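Local atomic coordinates of fructose-bisphosphate aldolase class I (Thermoproteus tenax, PDB entry 1W8S), a protein that belongs to the DeoC/LacD family of class I aldolases, built on the TIM-barrel fold, and holds 1,6-di-O-phosphono-beta-D-fructofuranose in a pocket of the chain. Residues Lys7-Arg10 against Ile11-Arg15; Glu218-Glu222 against Ala223-Gly227; Ile228-Gly231 against Arg232-Gln236. The protein carries 2 engineered substitutions. All coordinates share one frame; numbering follows the deposited sequence.

Interaction 1 of 3, residues Lys7-Arg10 against Ile11-Arg15; sequences KFLR and IFARR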
loop_
_atom_site.group_PDB
_atom_site.type_symbol
_atom_site.label_atom_id
_atom_site.label_comp_id
_atom_site.label_asym_id
_atom_site.label_seq_id
_atom_site.Cartn_x
_atom_site.Cartn_y
_atom_site.Cartn_z
ATOM N N LYS E 7 -19.063 8.010 28.591
ATOM C CA LYS E 7 -20.182 8.105 27.658
ATOM C C LYS E 7 -20.708 6.718 27.284
ATOM O O LYS E 7 -21.927 6.503 27.220
ATOM C CB LYS E 7 -19.753 8.842 26.391
ATOM C CG LYS E 7 -20.850 9.069 25.388
ATOM C CD LYS E 7 -20.423 10.055 24.312
ATOM C CE LYS E 7 -21.609 10.668 23.625
ATOM N NZ LYS E 7 -21.298 11.064 22.207
ATOM N N PHE E 8 -19.778 5.792 27.025
ATOM C CA PHE E 8 -20.116 4.404 26.766
ATOM C C PHE E 8 -20.960 3.800 27.905
ATOM O O PHE E 8 -22.007 3.220 27.661
ATOM C CB PHE E 8 -18.880 3.563 26.553
ATOM C CG PHE E 8 -19.200 2.161 26.152
ATOM C CD1 PHE E 8 -19.510 1.853 24.829
ATOM C CD2 PHE E 8 -19.295 1.165 27.124
ATOM C CE1 PHE E 8 -19.871 0.549 24.478
ATOM C CE2 PHE E 8 -19.659 -0.131 26.778
ATOM C CZ PHE E 8 -19.942 -0.439 25.465
ATOM N N LEU E 9 -20.504 3.957 29.138
ATOM C CA LEU E 9 -21.215 3.415 30.299
ATOM C C LEU E 9 -22.584 4.039 30.472
ATOM O O LEU E 9 -23.527 3.361 30.865
ATOM C CB LEU E 9 -20.368 3.619 31.546
ATOM C CG LEU E 9 -19.035 2.842 31.510
ATOM C CD1 LEU E 9 -18.121 3.249 32.652
ATOM C CD2 LEU E 9 -19.295 1.360 31.574
ATOM N N ARG E 10 -22.714 5.332 30.177
ATOM C CA ARG E 10 -23.998 6.014 30.328
ATOM C C ARG E 10 -25.014 5.453 29.354
ATOM O O ARG E 10 -26.182 5.281 29.700
ATOM C CB ARG E 10 -23.881 7.520 30.081
ATOM C CG ARG E 10 -23.273 8.301 31.227
ATOM C CD ARG E 10 -23.381 9.822 31.058
ATOM N NE ARG E 10 -22.156 10.386 30.470
ATOM C CZ ARG E 10 -22.066 10.943 29.271
ATOM N NH1 ARG E 10 -20.895 11.416 28.856
ATOM N NH2 ARG E 10 -23.136 11.037 28.475
ATOM N N ILE E 11 -24.569 5.180 28.132
ATOM C CA ILE E 11 -25.474 4.764 27.063
ATOM C C ILE E 11 -25.751 3.273 27.132
ATOM O O ILE E 11 -26.916 2.836 27.032
ATOM C CB ILE E 11 -24.871 5.123 25.686
ATOM C CG1 ILE E 11 -24.791 6.655 25.540
ATOM C CG2 ILE E 11 -25.728 4.511 24.522
ATOM C CD1 ILE E 11 -23.971 7.111 24.312
ATOM N N PHE E 12 -24.682 2.503 27.303
ATOM C CA PHE E 12 -24.725 1.044 27.203
ATOM C C PHE E 12 -24.708 0.306 28.544
ATOM O O PHE E 12 -24.828 -0.916 28.572
ATOM C CB PHE E 12 -23.580 0.552 26.318
ATOM C CG PHE E 12 -23.699 0.992 24.878
ATOM C CD1 PHE E 12 -24.543 0.341 24.015
ATOM C CD2 PHE E 12 -22.982 2.089 24.407
ATOM C CE1 PHE E 12 -24.643 0.758 22.685
ATOM C CE2 PHE E 12 -23.082 2.507 23.085
ATOM C CZ PHE E 12 -23.914 1.846 22.230
ATOM N N ALA E 13 -24.530 1.020 29.646
ATOM C CA ALA E 13 -24.534 0.362 30.957
ATOM C C ALA E 13 -25.176 1.215 32.031
ATOM O O ALA E 13 -24.630 1.409 33.116
ATOM C CB ALA E 13 -23.118 -0.036 31.360
ATOM N N ARG E 14 -26.349 1.728 31.723
ATOM C CA ARG E 14 -27.096 2.552 32.674
ATOM C C ARG E 14 -27.419 1.834 33.975
ATOM O O ARG E 14 -27.521 2.471 35.021
ATOM C CB ARG E 14 -28.381 3.058 32.037
ATOM C CG ARG E 14 -29.379 1.986 31.668
ATOM C CD ARG E 14 -30.595 2.509 30.887
ATOM N NE ARG E 14 -31.785 2.335 31.691
ATOM C CZ ARG E 14 -32.656 1.326 31.618
ATOM N NH1 ARG E 14 -32.548 0.375 30.690
ATOM N NH2 ARG E 14 -33.683 1.305 32.477
ATOM N N ARG E 15 -27.599 0.515 33.915
ATOM C CA ARG E 15 -27.925 -0.255 35.114
ATOM C C ARG E 15 -26.680 -0.775 35.826
ATOM O O ARG E 15 -26.789 -1.464 36.841
ATOM C CB ARG E 15 -28.906 -1.396 34.793
ATOM C CG ARG E 15 -30.319 -0.915 34.531
ATOM C CD ARG E 15 -31.128 -1.816 33.621
ATOM N NE ARG E 15 -30.546 -1.917 32.286
ATOM C CZ ARG E 15 -31.112 -2.563 31.272
ATOM N NH1 ARG E 15 -30.522 -2.581 30.092
ATOM N NH2 ARG E 15 -32.283 -3.170 31.435
#

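Interaction 2 of 3, residues Glu218-Glu222 against Ala223-Gly227; sequences EGVLE and AGALG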
loop_
_atom_site.group_PDB
_atom_site.type_symbol
_atom_site.label_atom_id
_atom_site.label_comp_id
_atom_site.label_asym_id
_atom_site.label_seq_id
_atom_site.Cartn_x
_atom_site.Cartn_y
_atom_site.Cartn_z
ATOM N N GLU E 218 -21.961 -16.009 34.779
ATOM C CA GLU E 218 -21.794 -15.821 36.222
ATOM C C GLU E 218 -20.315 -15.598 36.540
ATOM O O GLU E 218 -19.959 -14.684 37.291
ATOM C CB GLU E 218 -22.336 -17.040 36.993
ATOM C CG GLU E 218 -22.668 -16.771 38.442
ATOM C CD GLU E 218 -23.498 -17.890 39.077
ATOM O OE1 GLU E 218 -23.567 -17.924 40.328
ATOM O OE2 GLU E 218 -24.094 -18.725 38.335
ATOM N N GLY E 219 -19.464 -16.441 35.942
ATOM C CA GLY E 219 -18.021 -16.326 36.061
ATOM C C GLY E 219 -17.519 -14.976 35.593
ATOM O O GLY E 219 -16.693 -14.343 36.237
ATOM N N VAL E 220 -18.023 -14.534 34.448
ATOM C CA VAL E 220 -17.626 -13.252 33.864
ATOM C C VAL E 220 -17.910 -12.091 34.830
ATOM O O VAL E 220 -17.079 -11.196 35.034
ATOM C CB VAL E 220 -18.376 -13.047 32.518
ATOM C CG1 VAL E 220 -18.408 -11.607 32.089
ATOM C CG2 VAL E 220 -17.750 -13.929 31.436
ATOM N N LEU E 221 -19.090 -12.115 35.418
ATOM C CA LEU E 221 -19.483 -11.075 36.367
ATOM C C LEU E 221 -18.671 -11.131 37.671
ATOM O O LEU E 221 -18.336 -10.100 38.210
ATOM C CB LEU E 221 -20.975 -11.156 36.658
ATOM C CG LEU E 221 -21.892 -10.892 35.461
ATOM C CD1 LEU E 221 -23.301 -11.384 35.759
ATOM C CD2 LEU E 221 -21.866 -9.393 35.092
ATOM N N GLU E 222 -18.360 -12.325 38.161
ATOM C CA GLU E 222 -17.524 -12.504 39.364
ATOM C C GLU E 222 -16.126 -11.965 39.165
ATOM O O GLU E 222 -15.494 -11.489 40.106
ATOM C CB GLU E 222 -17.389 -13.982 39.709
ATOM C CG GLU E 222 -18.634 -14.576 40.332
ATOM C CD GLU E 222 -18.365 -15.888 41.031
ATOM O OE1 GLU E 222 -17.396 -16.588 40.656
ATOM O OE2 GLU E 222 -19.124 -16.209 41.964
ATOM N N ALA E 223 -15.660 -12.062 37.921
ATOM C CA ALA E 223 -14.338 -11.611 37.527
ATOM C C ALA E 223 -14.330 -10.098 37.411
ATOM O O ALA E 223 -13.286 -9.504 37.311
ATOM C CB ALA E 223 -13.948 -12.211 36.214
ATOM N N GLY E 224 -15.502 -9.480 37.430
ATOM C CA GLY E 224 -15.584 -8.026 37.488
ATOM C C GLY E 224 -15.770 -7.406 36.117
ATOM O O GLY E 224 -15.618 -6.196 35.931
ATOM N N ALA E 225 -16.104 -8.211 35.129
ATOM C CA ALA E 225 -16.417 -7.637 33.814
ATOM C C ALA E 225 -17.697 -6.787 33.824
ATOM O O ALA E 225 -18.592 -6.953 34.682
ATOM C CB ALA E 225 -16.524 -8.708 32.807
ATOM N N LEU E 226 -17.800 -5.918 32.820
ATOM C CA LEU E 226 -18.966 -5.074 32.658
ATOM C C LEU E 226 -20.196 -5.861 32.230
ATOM O O LEU E 226 -21.311 -5.466 32.519
ATOM C CB LEU E 226 -18.699 -3.963 31.637
ATOM C CG LEU E 226 -19.849 -2.993 31.411
ATOM C CD1 LEU E 226 -20.143 -2.156 32.652
ATOM C CD2 LEU E 226 -19.563 -2.120 30.243
ATOM N N GLY E 227 -19.989 -6.956 31.520
ATOM C CA GLY E 227 -21.104 -7.715 30.981
ATOM C C GLY E 227 -20.743 -8.521 29.741
ATOM O O GLY E 227 -19.621 -9.009 29.617
HETATM O O HOH W 1 -18.807 -7.709 37.214
#

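Interaction 3 of 3, residues Ile228-Gly231 against Arg232-Gln236; sequences IAVG and RNVWQ. With FBP (1,6-di-O-phosphono-beta-D-fructofuranose), chain O.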
loop_
_atom_site.group_PDB
_atom_site.type_symbol
_atom_site.label_atom_id
_atom_site.label_comp_id
_atom_site.label_asym_id
_atom_site.label_seq_id
_atom_site.Cartn_x
_atom_site.Cartn_y
_atom_site.Cartn_z
ATOM N N ILE E 228 -21.703 -8.663 28.828
ATOM C CA ILE E 228 -21.538 -9.591 27.737
ATOM C C ILE E 228 -21.970 -8.968 26.414
ATOM O O ILE E 228 -22.835 -8.102 26.395
ATOM C CB ILE E 228 -22.309 -10.897 28.024
ATOM C CG1 ILE E 228 -23.829 -10.692 27.953
ATOM C CG2 ILE E 228 -21.951 -11.425 29.418
ATOM C CD1 ILE E 228 -24.633 -11.951 28.226
ATOM N N ALA E 229 -21.322 -9.410 25.337
ATOM C CA ALA E 229 -21.731 -9.098 23.988
ATOM C C ALA E 229 -22.043 -10.460 23.389
ATOM O O ALA E 229 -21.140 -11.243 23.160
ATOM C CB ALA E 229 -20.618 -8.383 23.226
ATOM N N VAL E 230 -23.331 -10.758 23.231
ATOM C CA VAL E 230 -23.798 -12.114 22.969
ATOM C C VAL E 230 -24.652 -12.118 21.697
ATOM O O VAL E 230 -25.491 -11.247 21.498
ATOM C CB VAL E 230 -24.633 -12.651 24.188
ATOM C CG1 VAL E 230 -25.827 -11.751 24.512
ATOM C CG2 VAL E 230 -25.086 -14.100 24.001
ATOM N N GLY E 231 -24.427 -13.115 20.845
ATOM C CA GLY E 231 -25.192 -13.307 19.640
ATOM C C GLY E 231 -25.806 -14.689 19.636
ATOM O O GLY E 231 -26.971 -14.845 19.987
ATOM N N ARG E 232 -25.016 -15.701 19.292
ATOM C CA ARG E 232 -25.550 -17.049 19.072
ATOM C C ARG E 232 -26.268 -17.624 20.277
ATOM O O ARG E 232 -27.321 -18.242 20.139
ATOM C CB ARG E 232 -24.434 -18.002 18.631
ATOM C CG ARG E 232 -23.863 -17.648 17.242
ATOM C CD ARG E 232 -22.582 -18.392 16.924
ATOM N NE ARG E 232 -21.475 -17.645 17.506
ATOM C CZ ARG E 232 -20.222 -17.971 17.389
ATOM N NH1 ARG E 232 -19.870 -19.035 16.692
ATOM N NH2 ARG E 232 -19.305 -17.219 17.974
ATOM N N ASN E 233 -25.714 -17.428 21.474
ATOM C CA ASN E 233 -26.335 -18.008 22.679
ATOM C C ASN E 233 -27.677 -17.369 23.048
ATOM O O ASN E 233 -28.377 -17.876 23.919
ATOM C CB ASN E 233 -25.380 -17.967 23.868
ATOM C CG ASN E 233 -24.479 -19.156 23.908
ATOM O OD1 ASN E 233 -24.935 -20.278 24.187
ATOM N ND2 ASN E 233 -23.218 -18.959 23.550
ATOM N N VAL E 234 -28.035 -16.270 22.392
ATOM C CA VAL E 234 -29.396 -15.766 22.415
ATOM C C VAL E 234 -30.150 -16.152 21.125
ATOM O O VAL E 234 -31.088 -16.921 21.183
ATOM C CB VAL E 234 -29.448 -14.239 22.698
ATOM C CG1 VAL E 234 -30.868 -13.690 22.566
ATOM C CG2 VAL E 234 -28.938 -13.967 24.115
ATOM N N TRP E 235 -29.755 -15.632 19.965
ATOM C CA TRP E 235 -30.631 -15.776 18.783
ATOM C C TRP E 235 -30.539 -17.077 18.005
ATOM O O TRP E 235 -31.373 -17.307 17.127
ATOM C CB TRP E 235 -30.575 -14.562 17.852
ATOM C CG TRP E 235 -29.241 -14.120 17.463
ATOM C CD1 TRP E 235 -28.610 -12.980 17.847
ATOM C CD2 TRP E 235 -28.356 -14.784 16.567
ATOM N NE1 TRP E 235 -27.371 -12.896 17.253
ATOM C CE2 TRP E 235 -27.196 -13.991 16.455
ATOM C CE3 TRP E 235 -28.411 -15.983 15.851
ATOM C CZ2 TRP E 235 -26.112 -14.367 15.689
ATOM C CZ3 TRP E 235 -27.333 -16.324 15.054
ATOM C CH2 TRP E 235 -26.208 -15.541 14.999
ATOM N N GLN E 236 -29.583 -17.948 18.326
ATOM C CA GLN E 236 -29.634 -19.321 17.787
ATOM C C GLN E 236 -30.577 -20.231 18.583
ATOM O O GLN E 236 -30.733 -21.399 18.220
ATOM C CB GLN E 236 -28.257 -19.995 17.731
ATOM C CG GLN E 236 -27.408 -19.604 16.546
ATOM C CD GLN E 236 -26.226 -20.562 16.310
ATOM O OE1 GLN E 236 -25.481 -20.898 17.235
ATOM N NE2 GLN E 236 -26.052 -20.974 15.062
HETATM P P1 FBP O . -21.316 -14.523 19.749
HETATM O O1P FBP O . -22.235 -15.211 18.816
HETATM O O2P FBP O . -21.846 -14.359 21.205
HETATM O O3P FBP O . -19.939 -15.188 19.855
HETATM O O1 FBP O . -21.119 -13.050 19.171
HETATM C C1 FBP O . -20.197 -12.156 19.756
HETATM C C2 FBP O . -19.030 -11.932 18.783
HETATM O O2 FBP O . -18.035 -11.080 19.394
HETATM C C3 FBP O . -19.447 -11.332 17.434
HETATM O O3 FBP O . -19.680 -9.932 17.448
HETATM C C4 FBP O . -18.258 -11.738 16.563
HETATM O O4 FBP O . -18.519 -11.787 15.171
HETATM C C5 FBP O . -17.971 -13.139 17.084
HETATM O O5 FBP O . -18.370 -13.159 18.465
HETATM C C6 FBP O . -16.494 -13.477 16.923
HETATM O O6 FBP O . -16.246 -14.743 17.508
HETATM P P2 FBP O . -15.575 -15.943 16.654
HETATM O O4P FBP O . -16.229 -17.220 17.125
HETATM O O5P FBP O . -15.737 -15.662 15.159
HETATM O O6P FBP O . -14.096 -16.117 17.043
#

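Interaction 1 of 3, residues Lys7-Arg10 against Ile11-Arg15
Phe8 and Phe12, one helical turn apart, are joined twice over, by a backbone bond and by their rings. The N-H of Phe12 meets Phe8 O at 2.8 Å, and Ile11 N gives Lys7 O a bond of 3.1 Å plus a weak second one to Phe8 O. At the helix end Ala13 N reaches Leu9 O at 2.8 Å, but from above the carbonyl plane, where Ala13 is the first residue to depart from helical angles. Phe12 O turns to Ser18 OG, and Lys7 NZ, carried away on an extended chain, to the carbonyl O of Asp138. With CG anti to its backbone N (chi1 -174°), Phe8 swings its ring toward the following turn, where Phe12 CB lies over one face and Phe12 CD2 comes within 3.5 Å of Phe8 CE1. The ring planes differ by 26° but are slid apart with little overlap. Lys7 CG runs beside Ile11 CD1, the aliphatic part of the lysine lying alongside the isoleucine. Ala13 CB touches Leu9 CD2, and the small residue also packs on Ser18. Helix 4-12 lies against strand 18-22 through Phe12 on Ile20, and against a loop at Pro74, while Leu9 packs on Leu226, just ahead of strand 227-230.

Interaction 2 of 3, residues Glu218-Glu222 against Ala223-Gly227
Val220 and Ala225 meet through both backbone and side chain where helix 210-222 ends. Among the hydrogen bonds, Ala223 N still makes a helical bond to Gly219 O at 3.0 Å, with a weak one to Val220 O. Next, Gly224 N binds Leu221 O at 3.0 Å, and Ala225 N reaches back to Val220 O at 3.1 Å. These last two bonds, with the positive phi of Gly224 (97°), make a Schellman motif, with glycine at the C' position, which ends a helix and turns the chain; here it sends the chain from a barrel helix toward strand 227-230. Glycine suits the place because at this positive phi a beta carbon would collide with the carbonyl O of Ala223. Water forms the second kind of link: one molecule donates to Leu221 O at 2.6 Å and to Ala225 O at 2.7 Å, bridging helix end and loop, and Ala225 O also accepts from Lys17 NZ. The apolar contacts are small. Val220 CG1, placed anti to its backbone N (chi1 160°), touches Ala225 CB at 3.5 Å, and Ala223 and Ala225 both pack on Phe187 of helix 184-193, where short side chains suit the close approach.

Interaction 3 of 3, residues Ile228-Gly231 against Arg232-Gln236
The indole of Trp235 lies over the Gly231 peptide, with Gly231 O 3.2 Å above the ring plane and toward its rim; Arg232 N is also above that plane, toward the rim. Chi1 of 51° sets Trp235 CG between its own backbone N and carbonyl carbon, which folds the ring back over the start of the helix. Its NE1 gives its hydrogen to Ala22 O, and His25 and Phe34 meet the indole edge-to-face. Glycine suits this junction, since a beta carbon on residue 231 would clash with Arg232 N and press on Trp235 NE1.

The guanidinium of Arg232 turns its edge to a phosphate of FBP, with P1 in its plane. NE binds FBP O1P at 2.9 Å and NH2 binds FBP O3P at 2.8 Å, two nearly straight bonds that fix the rotation of the group, while a longer one from NH2 to FBP O4P spans to the second phosphate. The backbone joins in: Arg232 N also hydrogen-bonds FBP O1P at 2.9 Å, and Gly231 N hydrogen-bonds FBP O2P. One phosphate oxygen is therefore gripped by both the main chain and the side chain of the same residue, and the arginine's positive charge probably helps to balance the two phosphates.

Gly231, at the N-cap, has its carbonyl doubly used, by Val234 N from above its plane and by Trp235 N at 2.9 Å, nearly on the line of the bond. Val230 CG1 meets Val234 CG2 at 3.8 Å, the two side chains crossing at about a right angle and joining strand to helix. Asn233 OD1 accepts from Thr207 N and its ND2 donates to Pro205 O. This is the C-terminal end of the barrel strands, where TIM barrels commonly bind phosphate: a glycine-containing turn and the amino end of a short helix, whose dipole probably assists, hold it with backbone N-H groups.

Overall arrangement
The three contacts come in series along the chain, and the last two adjoin in sequence: interaction 2 carries the chain from helix 210-222 into strand 227-230, and interaction 3 takes it out of that strand into helix 232-235. Interaction 1, on helix 4-12 near the start of the chain, lies about 16 Å from interaction 2, centre to centre, yet they touch, because Leu226 packs against Phe8, Leu9 and Ala13. Interaction 3 is about 20 Å from interaction 1 between centres, with no touch. Strand 227-230, lying between strands 18-22 and 199-202 in the barrel sheet, therefore links a packed turn at one end with the FBP site at the other.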